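Local structure of Serine/threonine-protein kinase PknI (5XLM) at residues L36-I42 / T64-T70. The protein is a transmembrane serine/threonine kinase that slows mycobacterial growth within the infected host, and this chain is its extracellular sensor domain. Numbering follows the deposited sequence.
Sequences LDGTYRI and TWWAFRT
Arg41 lays its aliphatic chain over one face of the Trp65 indole, with Arg41 CB 3.8 Å from the centroid of the five-membered ring in a CH-pi contact and CD reaching CZ2 of the indole. With CG anti to the backbone N (chi1 160°) and the chain extended as far as NE, the arginine runs alongside the indole, while CG2 of Thr39 meets the ring edge. On the opposite sheet face, which carries Tyr40, Trp66 and Phe68, Ile42 CD1 sits over one face of the Trp66 indole, 3.5 Å from Trp66 CD1, and also comes to the edge of the Phe68 ring. Phe68 is flanked obliquely by CB of Leu36 and CB of Tyr40; the planes of the Tyr40 and Phe68 rings are 65° apart. Between the two faces, strands 38-51 and 62-72 pair antiparallel, Gly38, Tyr40 and Ile42 forming hydrogen-bonded pairs with Phe68, Trp66 and Thr64. The bond from Tyr40 N to Trp66 O is short, 2.7 Å, and nearly straight. Beyond Gly38 the side chains take over: Thr70 OG1 donates to Leu36 O (2.8 Å) from above the carbonyl plane. Thr70 N reaches Asp37 OD1 at 3.3 Å from above the carboxylate plane, a long and bent bond. At the other end, Trp66 NE1 donates to Thr64 OG1 (2.8 Å), which pins the indole, and a water bridges that hydroxyl to Ile42 O. Phe100 of strand 100-105 meets Trp66 edge-to-face, and His89, outside the strands, stacks on Trp65. The chemistry thus divides by place: regular backbone bonds set the register, apolar contacts pack the buried Phe68 and Tyr40, with Ile42 against the partly exposed Trp66, and side-chain hydroxyl and carboxylate groups extend the pairing past the regular ladder.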
ATOM      1  N   LEU A  36       0.703   5.891  10.728  1.00 26.21           N
ATOM      2  CA  LEU A  36       1.418   6.096   9.472  1.00 30.09           C
ATOM      3  C   LEU A  36       1.286   7.570   9.103  1.00 30.95           C
ATOM      4  O   LEU A  36       0.270   7.996   8.546  1.00 36.60           O
ATOM      5  CB  LEU A  36       0.869   5.190   8.373  1.00 22.09           C
ATOM      6  CG  LEU A  36       0.987   3.679   8.603  1.00 25.54           C
ATOM      7  CD1 LEU A  36       0.414   2.902   7.426  1.00 21.02           C
ATOM      8  CD2 LEU A  36       2.434   3.283   8.860  1.00 22.55           C
ATOM      9  N   ASP A  37       2.312   8.355   9.428  1.00 32.33           N
ATOM     10  CA  ASP A  37       2.333   9.778   9.110  1.00 38.03           C
ATOM     11  C   ASP A  37       3.713  10.148   8.595  1.00 36.33           C
ATOM     12  O   ASP A  37       4.716   9.901   9.271  1.00 37.41           O
ATOM     13  CB  ASP A  37       1.970  10.632  10.330  1.00 51.30           C
ATOM     14  CG  ASP A  37       0.478  10.869  10.450  1.00 72.91           C
ATOM     15  OD1 ASP A  37      -0.185  10.137  11.216  1.00 78.66           O
ATOM     16  OD2 ASP A  37      -0.032  11.782   9.766  1.00 86.12           O
ATOM     17  N   GLY A  38       3.761  10.743   7.406  1.00 36.55           N
ATOM     18  CA  GLY A  38       4.988  11.161   6.770  1.00 38.17           C
ATOM     19  C   GLY A  38       5.076  10.630   5.361  1.00 38.03           C
ATOM     20  O   GLY A  38       4.131  10.038   4.828  1.00 32.49           O
ATOM     21  N   THR A  39       6.233  10.846   4.742  1.00 40.02           N
ATOM     22  CA  THR A  39       6.484  10.332   3.403  1.00 40.68           C
ATOM     23  C   THR A  39       6.949   8.885   3.490  1.00 38.33           C
ATOM     24  O   THR A  39       7.890   8.569   4.227  1.00 32.75           O
ATOM     25  CB  THR A  39       7.532  11.180   2.685  1.00 42.70           C
ATOM     26  OG1 THR A  39       7.062  12.530   2.575  1.00 44.20           O
ATOM     27  CG2 THR A  39       7.802  10.624   1.291  1.00 39.97           C
ATOM     28  N   TYR A  40       6.289   8.009   2.740  1.00 38.49           N
ATOM     29  CA  TYR A  40       6.594   6.586   2.745  1.00 35.72           C
ATOM     30  C   TYR A  40       6.927   6.112   1.339  1.00 36.19           C
ATOM     31  O   TYR A  40       6.289   6.523   0.363  1.00 34.67           O
ATOM     32  CB  TYR A  40       5.425   5.767   3.308  1.00 29.95           C
ATOM     33  CG  TYR A  40       5.356   5.760   4.816  1.00 32.88           C
ATOM     34  CD1 TYR A  40       4.828   6.839   5.513  1.00 24.63           C
ATOM     35  CD2 TYR A  40       5.816   4.670   5.546  1.00 28.43           C
ATOM     36  CE1 TYR A  40       4.763   6.834   6.892  1.00 27.65           C
ATOM     37  CE2 TYR A  40       5.756   4.656   6.926  1.00 24.68           C
ATOM     38  CZ  TYR A  40       5.229   5.739   7.593  1.00 30.56           C
ATOM     39  OH  TYR A  40       5.165   5.732   8.967  1.00 37.20           O
ATOM     40  N   ARG A  41       7.932   5.250   1.247  1.00 29.13           N
ATOM     41  CA  ARG A  41       8.346   4.632  -0.004  1.00 27.31           C
ATOM     42  C   ARG A  41       7.887   3.180   0.002  1.00 31.22           C
ATOM     43  O   ARG A  41       8.252   2.414   0.899  1.00 32.36           O
ATOM     44  CB  ARG A  41       9.861   4.724  -0.179  1.00 29.14           C
ATOM     45  CG  ARG A  41      10.449   3.725  -1.159  1.00 33.54           C
ATOM     46  CD  ARG A  41      11.953   3.914  -1.275  1.00 35.56           C
ATOM     47  NE  ARG A  41      12.602   2.780  -1.923  1.00 43.53           N
ATOM     48  CZ  ARG A  41      13.130   1.753  -1.266  1.00 60.95           C
ATOM     49  NH1 ARG A  41      13.085   1.716   0.060  1.00 60.98           N
ATOM     50  NH2 ARG A  41      13.703   0.759  -1.934  1.00 67.72           N
ATOM     51  N   ILE A  42       7.082   2.809  -0.989  1.00 25.64           N
ATOM     52  CA  ILE A  42       6.523   1.467  -1.094  1.00 26.82           C
ATOM     53  C   ILE A  42       7.197   0.762  -2.260  1.00 30.30           C
ATOM     54  O   ILE A  42       7.191   1.265  -3.390  1.00 31.78           O
ATOM     55  CB  ILE A  42       4.998   1.498  -1.275  1.00 23.70           C
ATOM     56  CG1 ILE A  42       4.336   2.192  -0.084  1.00 22.97           C
ATOM     57  CG2 ILE A  42       4.454   0.086  -1.453  1.00 23.20           C
ATOM     58  CD1 ILE A  42       2.821   2.194  -0.138  1.00 23.18           C
ATOM     59  N   THR A  64       7.437   3.301  -5.346  1.00 30.40           N
ATOM     60  CA  THR A  64       6.586   4.479  -5.440  1.00 32.90           C
ATOM     61  C   THR A  64       6.596   5.187  -4.093  1.00 31.96           C
ATOM     62  O   THR A  64       6.896   4.586  -3.058  1.00 31.45           O
ATOM     63  CB  THR A  64       5.145   4.123  -5.839  1.00 35.83           C
ATOM     64  OG1 THR A  64       4.626   3.138  -4.939  1.00 30.94           O
ATOM     65  CG2 THR A  64       5.097   3.583  -7.262  1.00 29.68           C
ATOM     66  N   TRP A  65       6.268   6.474  -4.112  1.00 28.48           N
ATOM     67  CA  TRP A  65       6.305   7.298  -2.912  1.00 35.58           C
ATOM     68  C   TRP A  65       4.918   7.831  -2.592  1.00 32.26           C
ATOM     69  O   TRP A  65       4.165   8.223  -3.489  1.00 33.31           O
ATOM     70  CB  TRP A  65       7.303   8.448  -3.065  1.00 33.83           C
ATOM     71  CG  TRP A  65       8.712   7.997  -2.854  1.00 32.94           C
ATOM     72  CD1 TRP A  65       9.443   8.106  -1.706  1.00 30.93           C
ATOM     73  CD2 TRP A  65       9.552   7.334  -3.805  1.00 31.04           C
ATOM     74  NE1 TRP A  65      10.693   7.566  -1.890  1.00 36.67           N
ATOM     75  CE2 TRP A  65      10.784   7.082  -3.169  1.00 33.21           C
ATOM     76  CE3 TRP A  65       9.386   6.937  -5.135  1.00 34.03           C
ATOM     77  CZ2 TRP A  65      11.843   6.453  -3.817  1.00 42.54           C
ATOM     78  CZ3 TRP A  65      10.440   6.308  -5.778  1.00 37.70           C
ATOM     79  CH2 TRP A  65      11.653   6.072  -5.117  1.00 39.72           C
ATOM     80  N   TRP A  66       4.590   7.840  -1.301  1.00 31.61           N
ATOM     81  CA  TRP A  66       3.255   8.170  -0.834  1.00 30.40           C
ATOM     82  C   TRP A  66       3.348   9.061   0.395  1.00 31.50           C
ATOM     83  O   TRP A  66       4.301   8.973   1.175  1.00 31.20           O
ATOM     84  CB  TRP A  66       2.453   6.903  -0.504  1.00 32.05           C
ATOM     85  CG  TRP A  66       2.341   5.946  -1.653  1.00 26.46           C
ATOM     86  CD1 TRP A  66       3.289   5.061  -2.081  1.00 27.13           C
ATOM     87  CD2 TRP A  66       1.214   5.776  -2.518  1.00 26.17           C
ATOM     88  NE1 TRP A  66       2.823   4.354  -3.163  1.00 27.28           N
ATOM     89  CE2 TRP A  66       1.550   4.772  -3.450  1.00 26.71           C
ATOM     90  CE3 TRP A  66      -0.048   6.373  -2.594  1.00 28.92           C
ATOM     91  CZ2 TRP A  66       0.671   4.356  -4.447  1.00 27.01           C
ATOM     92  CZ3 TRP A  66      -0.920   5.957  -3.585  1.00 26.17           C
ATOM     93  CH2 TRP A  66      -0.557   4.958  -4.499  1.00 32.18           C
ATOM     94  N   ALA A  67       2.349   9.922   0.558  1.00 30.76           N
ATOM     95  CA  ALA A  67       2.209  10.759   1.742  1.00 35.93           C
ATOM     96  C   ALA A  67       1.090  10.173   2.594  1.00 25.56           C
ATOM     97  O   ALA A  67      -0.082  10.213   2.205  1.00 30.82           O
ATOM     98  CB  ALA A  67       1.923  12.207   1.354  1.00 32.26           C
ATOM     99  N   PHE A  68       1.454   9.615   3.744  1.00 26.64           N
ATOM    100  CA  PHE A  68       0.515   8.944   4.631  1.00 25.96           C
ATOM    101  C   PHE A  68       0.074   9.876   5.753  1.00 26.62           C
ATOM    102  O   PHE A  68       0.877  10.643   6.292  1.00 26.61           O
ATOM    103  CB  PHE A  68       1.141   7.684   5.239  1.00 26.52           C
ATOM    104  CG  PHE A  68       0.943   6.439   4.420  1.00 26.42           C
ATOM    105  CD1 PHE A  68      -0.025   5.512   4.771  1.00 26.37           C
ATOM    106  CD2 PHE A  68       1.736   6.186   3.311  1.00 26.51           C
ATOM    107  CE1 PHE A  68      -0.206   4.360   4.028  1.00 29.57           C
ATOM    108  CE2 PHE A  68       1.558   5.035   2.563  1.00 28.69           C
ATOM    109  CZ  PHE A  68       0.586   4.122   2.922  1.00 27.80           C
ATOM    110  N   ARG A  69      -1.209   9.800   6.102  1.00 25.84           N
ATOM    111  CA  ARG A  69      -1.728  10.428   7.308  1.00 30.82           C
ATOM    112  C   ARG A  69      -2.711   9.463   7.959  1.00 30.49           C
ATOM    113  O   ARG A  69      -3.430   8.734   7.267  1.00 28.65           O
ATOM    114  CB  ARG A  69      -2.391  11.783   7.005  1.00 41.52           C
ATOM    115  CG  ARG A  69      -3.858  11.701   6.645  1.00 55.84           C
ATOM    116  CD  ARG A  69      -4.372  12.975   5.994  1.00 66.01           C
ATOM    117  NE  ARG A  69      -4.631  14.056   6.942  1.00 74.40           N
ATOM    118  CZ  ARG A  69      -4.125  15.281   6.834  1.00 80.00           C
ATOM    119  NH1 ARG A  69      -3.334  15.588   5.814  1.00 80.61           N
ATOM    120  NH2 ARG A  69      -4.418  16.202   7.741  1.00 81.47           N
ATOM    121  N   THR A  70      -2.722   9.442   9.288  1.00 30.47           N
ATOM    122  CA  THR A  70      -3.508   8.480  10.048  1.00 30.39           C
ATOM    123  C   THR A  70      -4.391   9.207  11.050  1.00 31.51           C
ATOM    124  O   THR A  70      -3.959  10.172  11.687  1.00 33.81           O
ATOM    125  CB  THR A  70      -2.599   7.475  10.774  1.00 27.96           C
ATOM    126  OG1 THR A  70      -1.858   6.714   9.811  1.00 28.71           O
ATOM    127  CG2 THR A  70      -3.415   6.523  11.637  1.00 36.54           C
TER
HETATM  128  O   HOH W   1       5.354   0.625  -5.777  1.00 28.65           O